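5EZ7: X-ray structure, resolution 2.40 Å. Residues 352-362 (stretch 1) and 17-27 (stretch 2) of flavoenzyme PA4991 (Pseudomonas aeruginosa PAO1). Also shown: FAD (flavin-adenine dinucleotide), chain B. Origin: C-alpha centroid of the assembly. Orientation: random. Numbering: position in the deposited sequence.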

# COMPACT_ATOMS: atom_id res chain seq x y z
N ASP A 352 9.28 -4.51 -5.56
CA ASP A 352 9.35 -5.50 -6.63
C ASP A 352 8.67 -4.93 -7.88
O ASP A 352 9.10 -5.19 -9.00
CB ASP A 352 8.71 -6.84 -6.18
CG ASP A 352 8.86 -7.94 -7.22
OD1 ASP A 352 10.02 -8.36 -7.47
OD2 ASP A 352 7.84 -8.37 -7.82
N PHE A 353 7.62 -4.15 -7.67
CA PHE A 353 6.93 -3.47 -8.79
C PHE A 353 7.88 -2.50 -9.47
O PHE A 353 8.04 -2.58 -10.69
CB PHE A 353 5.65 -2.78 -8.33
CG PHE A 353 4.94 -2.01 -9.41
CD1 PHE A 353 4.14 -2.66 -10.35
CD2 PHE A 353 5.03 -0.63 -9.47
CE1 PHE A 353 3.48 -1.96 -11.34
CE2 PHE A 353 4.36 0.09 -10.46
CZ PHE A 353 3.60 -0.58 -11.40
N ALA A 354 8.53 -1.63 -8.69
CA ALA A 354 9.63 -0.81 -9.17
C ALA A 354 10.72 -1.60 -9.93
O ALA A 354 11.06 -1.23 -11.02
CB ALA A 354 10.22 0.03 -8.04
N ASP A 355 11.24 -2.67 -9.35
CA ASP A 355 12.27 -3.53 -10.04
C ASP A 355 11.79 -4.01 -11.40
O ASP A 355 12.58 -4.04 -12.34
CB ASP A 355 12.63 -4.79 -9.26
CG ASP A 355 13.33 -4.50 -7.93
OD1 ASP A 355 14.00 -3.46 -7.79
OD2 ASP A 355 13.20 -5.35 -7.00
N ARG A 356 10.51 -4.39 -11.50
CA ARG A 356 9.97 -4.94 -12.74
C ARG A 356 9.88 -3.86 -13.79
O ARG A 356 10.22 -4.12 -14.95
CB ARG A 356 8.66 -5.68 -12.53
CG ARG A 356 8.89 -7.13 -12.10
CD ARG A 356 7.84 -7.62 -11.12
NE ARG A 356 8.12 -9.00 -10.67
CZ ARG A 356 7.75 -10.11 -11.33
NH1 ARG A 356 7.06 -10.03 -12.47
NH2 ARG A 356 8.06 -11.32 -10.84
N VAL A 357 9.50 -2.65 -13.38
CA VAL A 357 9.50 -1.53 -14.29
C VAL A 357 10.94 -1.17 -14.72
O VAL A 357 11.18 -0.96 -15.93
CB VAL A 357 8.77 -0.31 -13.71
CG1 VAL A 357 9.00 0.93 -14.55
CG2 VAL A 357 7.27 -0.58 -13.57
N CYS A 358 11.86 -1.10 -13.76
CA CYS A 358 13.25 -0.69 -14.06
C CYS A 358 13.95 -1.70 -14.98
O CYS A 358 14.69 -1.29 -15.87
CB CYS A 358 14.08 -0.43 -12.79
SG CYS A 358 13.54 1.05 -11.90
N ALA A 359 13.67 -2.99 -14.81
CA ALA A 359 14.23 -4.01 -15.72
C ALA A 359 13.67 -3.92 -17.14
O ALA A 359 14.35 -4.29 -18.08
CB ALA A 359 14.03 -5.41 -15.16
N ARG A 360 12.43 -3.48 -17.32
CA ARG A 360 11.91 -3.21 -18.66
C ARG A 360 12.61 -2.06 -19.30
O ARG A 360 12.89 -2.11 -20.47
CB ARG A 360 10.42 -2.90 -18.64
CG ARG A 360 9.61 -4.13 -18.31
CD ARG A 360 9.15 -4.90 -19.54
NE ARG A 360 10.20 -5.73 -20.15
CZ ARG A 360 10.68 -5.62 -21.40
NH1 ARG A 360 10.25 -4.70 -22.28
NH2 ARG A 360 11.63 -6.47 -21.80
N LEU A 361 12.84 -1.01 -18.52
CA LEU A 361 13.51 0.19 -19.00
C LEU A 361 14.94 -0.15 -19.36
O LEU A 361 15.41 0.23 -20.41
CB LEU A 361 13.51 1.28 -17.95
CG LEU A 361 12.15 1.79 -17.46
CD1 LEU A 361 12.34 2.83 -16.36
CD2 LEU A 361 11.36 2.37 -18.62
N GLU A 362 15.60 -0.82 -18.44
CA GLU A 362 16.91 -1.39 -18.62
C GLU A 362 17.00 -2.30 -19.88
O GLU A 362 17.89 -2.09 -20.72
CB GLU A 362 17.27 -2.16 -17.33
CG GLU A 362 18.47 -3.08 -17.37
CD GLU A 362 19.67 -2.47 -18.09
OE1 GLU A 362 19.97 -1.27 -17.83
OE2 GLU A 362 20.29 -3.19 -18.92
PA FAD B . -3.52 2.45 -4.42
O1A FAD B . -2.97 2.67 -3.05
O2A FAD B . -4.97 2.11 -4.61
O5B FAD B . -3.16 3.75 -5.26
C5B FAD B . -3.73 4.01 -6.53
C4B FAD B . -3.73 5.52 -6.68
O4B FAD B . -4.11 5.86 -8.02
C3B FAD B . -4.72 6.18 -5.71
O3B FAD B . -4.06 7.16 -4.90
C2B FAD B . -5.75 6.79 -6.64
O2B FAD B . -6.33 8.01 -6.17
C1B FAD B . -4.97 6.98 -7.94
N9A FAD B . -5.82 6.99 -9.14
C8A FAD B . -6.84 6.16 -9.40
N7A FAD B . -7.40 6.47 -10.58
C5A FAD B . -6.72 7.51 -11.10
C6A FAD B . -6.81 8.32 -12.32
N6A FAD B . -7.76 8.02 -13.22
N1A FAD B . -5.93 9.31 -12.50
C2A FAD B . -4.98 9.58 -11.58
N3A FAD B . -4.84 8.88 -10.44
C4A FAD B . -5.68 7.86 -10.15
N1 FAD B . -0.30 -5.13 1.83
C2 FAD B . 0.72 -5.45 2.65
O2 FAD B . 1.84 -5.71 2.14
N3 FAD B . 0.59 -5.50 3.98
C4 FAD B . -0.57 -5.24 4.59
O4 FAD B . -0.67 -5.27 5.84
C4X FAD B . -1.73 -4.88 3.77
N5 FAD B . -2.92 -4.61 4.33
C5X FAD B . -3.98 -4.28 3.57
C6 FAD B . -5.19 -3.99 4.18
C7 FAD B . -6.30 -3.64 3.44
C7M FAD B . -7.59 -3.31 4.13
C8 FAD B . -6.18 -3.54 1.96
C8M FAD B . -7.35 -3.14 1.09
C9 FAD B . -4.98 -3.84 1.35
C9A FAD B . -3.86 -4.21 2.09
N10 FAD B . -2.60 -4.51 1.49
C10 FAD B . -1.52 -4.84 2.31
C1' FAD B . -2.40 -4.43 0.05
C2' FAD B . -1.98 -3.01 -0.29
O2' FAD B . -2.78 -2.05 0.40
C3' FAD B . -2.04 -2.78 -1.80
O3' FAD B . -1.45 -3.91 -2.46
C4' FAD B . -1.29 -1.51 -2.18
O4' FAD B . -1.48 -0.47 -1.22
C5' FAD B . -1.73 -0.99 -3.53
O5' FAD B . -0.88 0.11 -3.91
P FAD B . -1.21 0.91 -5.25
O1P FAD B . -0.39 2.17 -5.27
O2P FAD B . -1.10 -0.07 -6.36
O3P FAD B . -2.78 1.21 -5.12
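Stretch 2, residues 17-27: IAGLWLNARLR

Stretch 2 is helical throughout, its backbone held by i to i+4 hydrogen bonds, and it packs on the helix of stretch 1 with the two N-to-C directions 51° apart (signed crossing angle -51°) and the axes 8.8 Å apart at closest approach. Ile17, near the FAD pyrophosphate, leaves stretch 1 alone. Ala18 serves two partners: its N donates a hydrogen bond to FAD O1P (3.1 Å), while its small CB lies 3.8 Å from Phe353 CD2, leaving room for the ring. Gly19 and Leu20 make no contact. Trp21, chi1 t, brings its CD1 to 3.8 Å from Ala354 CB, which meets the indole at its edge. Here the backbones are closest, the CA atoms of Leu22 and Ala354 being 4.7 Å apart, an approach that the short alanine side chain accommodates. Leu22 (t, p) fills the space between the helices, with CD1 3.7 Å from Val357 CG1 and 4.0 Å from Ala354 CA, and CD2 4.2 Å from Phe353 CE2. Asn23 and Ala24 are out of reach. Arg25, with chi1 to chi3 all m, points toward stretch 1 and reaches it with its guanidinium, laying one face over Ala354 CB (NH1 to CB, 3.5 Å) and forming a salt bridge from NH2 to Asp355 OD1 (2.7 Å), which pairs opposite charges between two partly exposed residues. Finally, Leu26 CD2 reaches Cys358 SG (3.9 Å) and Leu361 CD1 (3.6 Å), extending the apolar contact; Arg27 takes no part.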

# COMPACT_ATOMS: atom_id res chain seq x y z
N ILE A 17 1.25 3.74 -2.92
CA ILE A 17 2.55 3.22 -2.64
C ILE A 17 3.34 2.77 -3.91
O ILE A 17 4.55 2.95 -3.96
CB ILE A 17 2.49 2.07 -1.64
CG1 ILE A 17 3.89 1.74 -1.15
CG2 ILE A 17 1.84 0.81 -2.22
CD1 ILE A 17 4.30 2.71 -0.07
N ALA A 18 2.68 2.15 -4.90
CA ALA A 18 3.43 1.62 -5.99
C ALA A 18 3.98 2.73 -6.88
O ALA A 18 5.16 2.69 -7.25
CB ALA A 18 2.62 0.59 -6.79
N GLY A 19 3.15 3.72 -7.20
CA GLY A 19 3.57 4.86 -8.01
C GLY A 19 4.60 5.75 -7.34
O GLY A 19 5.49 6.28 -7.98
N LEU A 20 4.47 5.92 -6.04
CA LEU A 20 5.34 6.80 -5.30
C LEU A 20 6.69 6.15 -5.09
O LEU A 20 7.70 6.82 -5.11
CB LEU A 20 4.71 7.18 -3.96
CG LEU A 20 3.66 8.30 -3.91
CD1 LEU A 20 3.01 8.36 -2.52
CD2 LEU A 20 4.27 9.67 -4.24
N TRP A 21 6.70 4.85 -4.88
CA TRP A 21 7.94 4.14 -4.63
C TRP A 21 8.69 4.13 -5.90
O TRP A 21 9.82 4.52 -5.93
CB TRP A 21 7.70 2.71 -4.13
CG TRP A 21 8.95 2.03 -3.72
CD1 TRP A 21 9.91 1.55 -4.54
CD2 TRP A 21 9.40 1.78 -2.39
NE1 TRP A 21 10.95 1.02 -3.80
CE2 TRP A 21 10.64 1.12 -2.48
CE3 TRP A 21 8.88 2.05 -1.11
CZ2 TRP A 21 11.37 0.74 -1.35
CZ3 TRP A 21 9.59 1.65 0.00
CH2 TRP A 21 10.82 0.99 -0.12
N LEU A 22 8.03 3.71 -6.98
CA LEU A 22 8.65 3.73 -8.32
C LEU A 22 9.15 5.11 -8.66
O LEU A 22 10.25 5.25 -9.19
CB LEU A 22 7.65 3.32 -9.38
CG LEU A 22 8.05 3.49 -10.87
CD1 LEU A 22 9.23 2.58 -11.22
CD2 LEU A 22 6.86 3.23 -11.79
N ASN A 23 8.34 6.12 -8.40
CA ASN A 23 8.78 7.48 -8.71
C ASN A 23 10.09 7.80 -7.99
O ASN A 23 11.00 8.37 -8.55
CB ASN A 23 7.70 8.48 -8.33
CG ASN A 23 7.97 9.89 -8.85
OD1 ASN A 23 8.28 10.07 -10.03
ND2 ASN A 23 7.78 10.90 -8.00
N ALA A 24 10.18 7.41 -6.72
CA ALA A 24 11.34 7.73 -5.95
C ALA A 24 12.60 7.00 -6.47
O ALA A 24 13.67 7.60 -6.55
CB ALA A 24 11.08 7.39 -4.50
N ARG A 25 12.46 5.73 -6.81
CA ARG A 25 13.51 4.96 -7.45
C ARG A 25 14.03 5.59 -8.77
O ARG A 25 15.26 5.69 -8.99
CB ARG A 25 13.01 3.53 -7.72
CG ARG A 25 12.95 2.67 -6.45
CD ARG A 25 14.28 1.99 -6.08
NE ARG A 25 14.61 1.03 -7.15
CZ ARG A 25 14.05 -0.19 -7.30
NH1 ARG A 25 13.18 -0.72 -6.42
NH2 ARG A 25 14.39 -0.90 -8.36
N LEU A 26 13.09 6.01 -9.63
CA LEU A 26 13.44 6.55 -10.93
C LEU A 26 14.22 7.86 -10.82
O LEU A 26 15.30 8.01 -11.46
CB LEU A 26 12.20 6.71 -11.80
CG LEU A 26 11.60 5.39 -12.31
CD1 LEU A 26 10.31 5.62 -13.06
CD2 LEU A 26 12.54 4.57 -13.19
N ARG A 27 13.70 8.77 -10.00
CA ARG A 27 14.39 10.02 -9.71
C ARG A 27 15.76 9.81 -9.12
O ARG A 27 16.70 10.51 -9.45
CB ARG A 27 13.61 10.78 -8.68
CG ARG A 27 12.35 11.36 -9.24
CD ARG A 27 11.65 12.16 -8.14
NE ARG A 27 12.20 13.49 -7.99
CZ ARG A 27 12.04 14.45 -8.91
NH1 ARG A 27 11.39 14.22 -10.05
NH2 ARG A 27 12.53 15.63 -8.68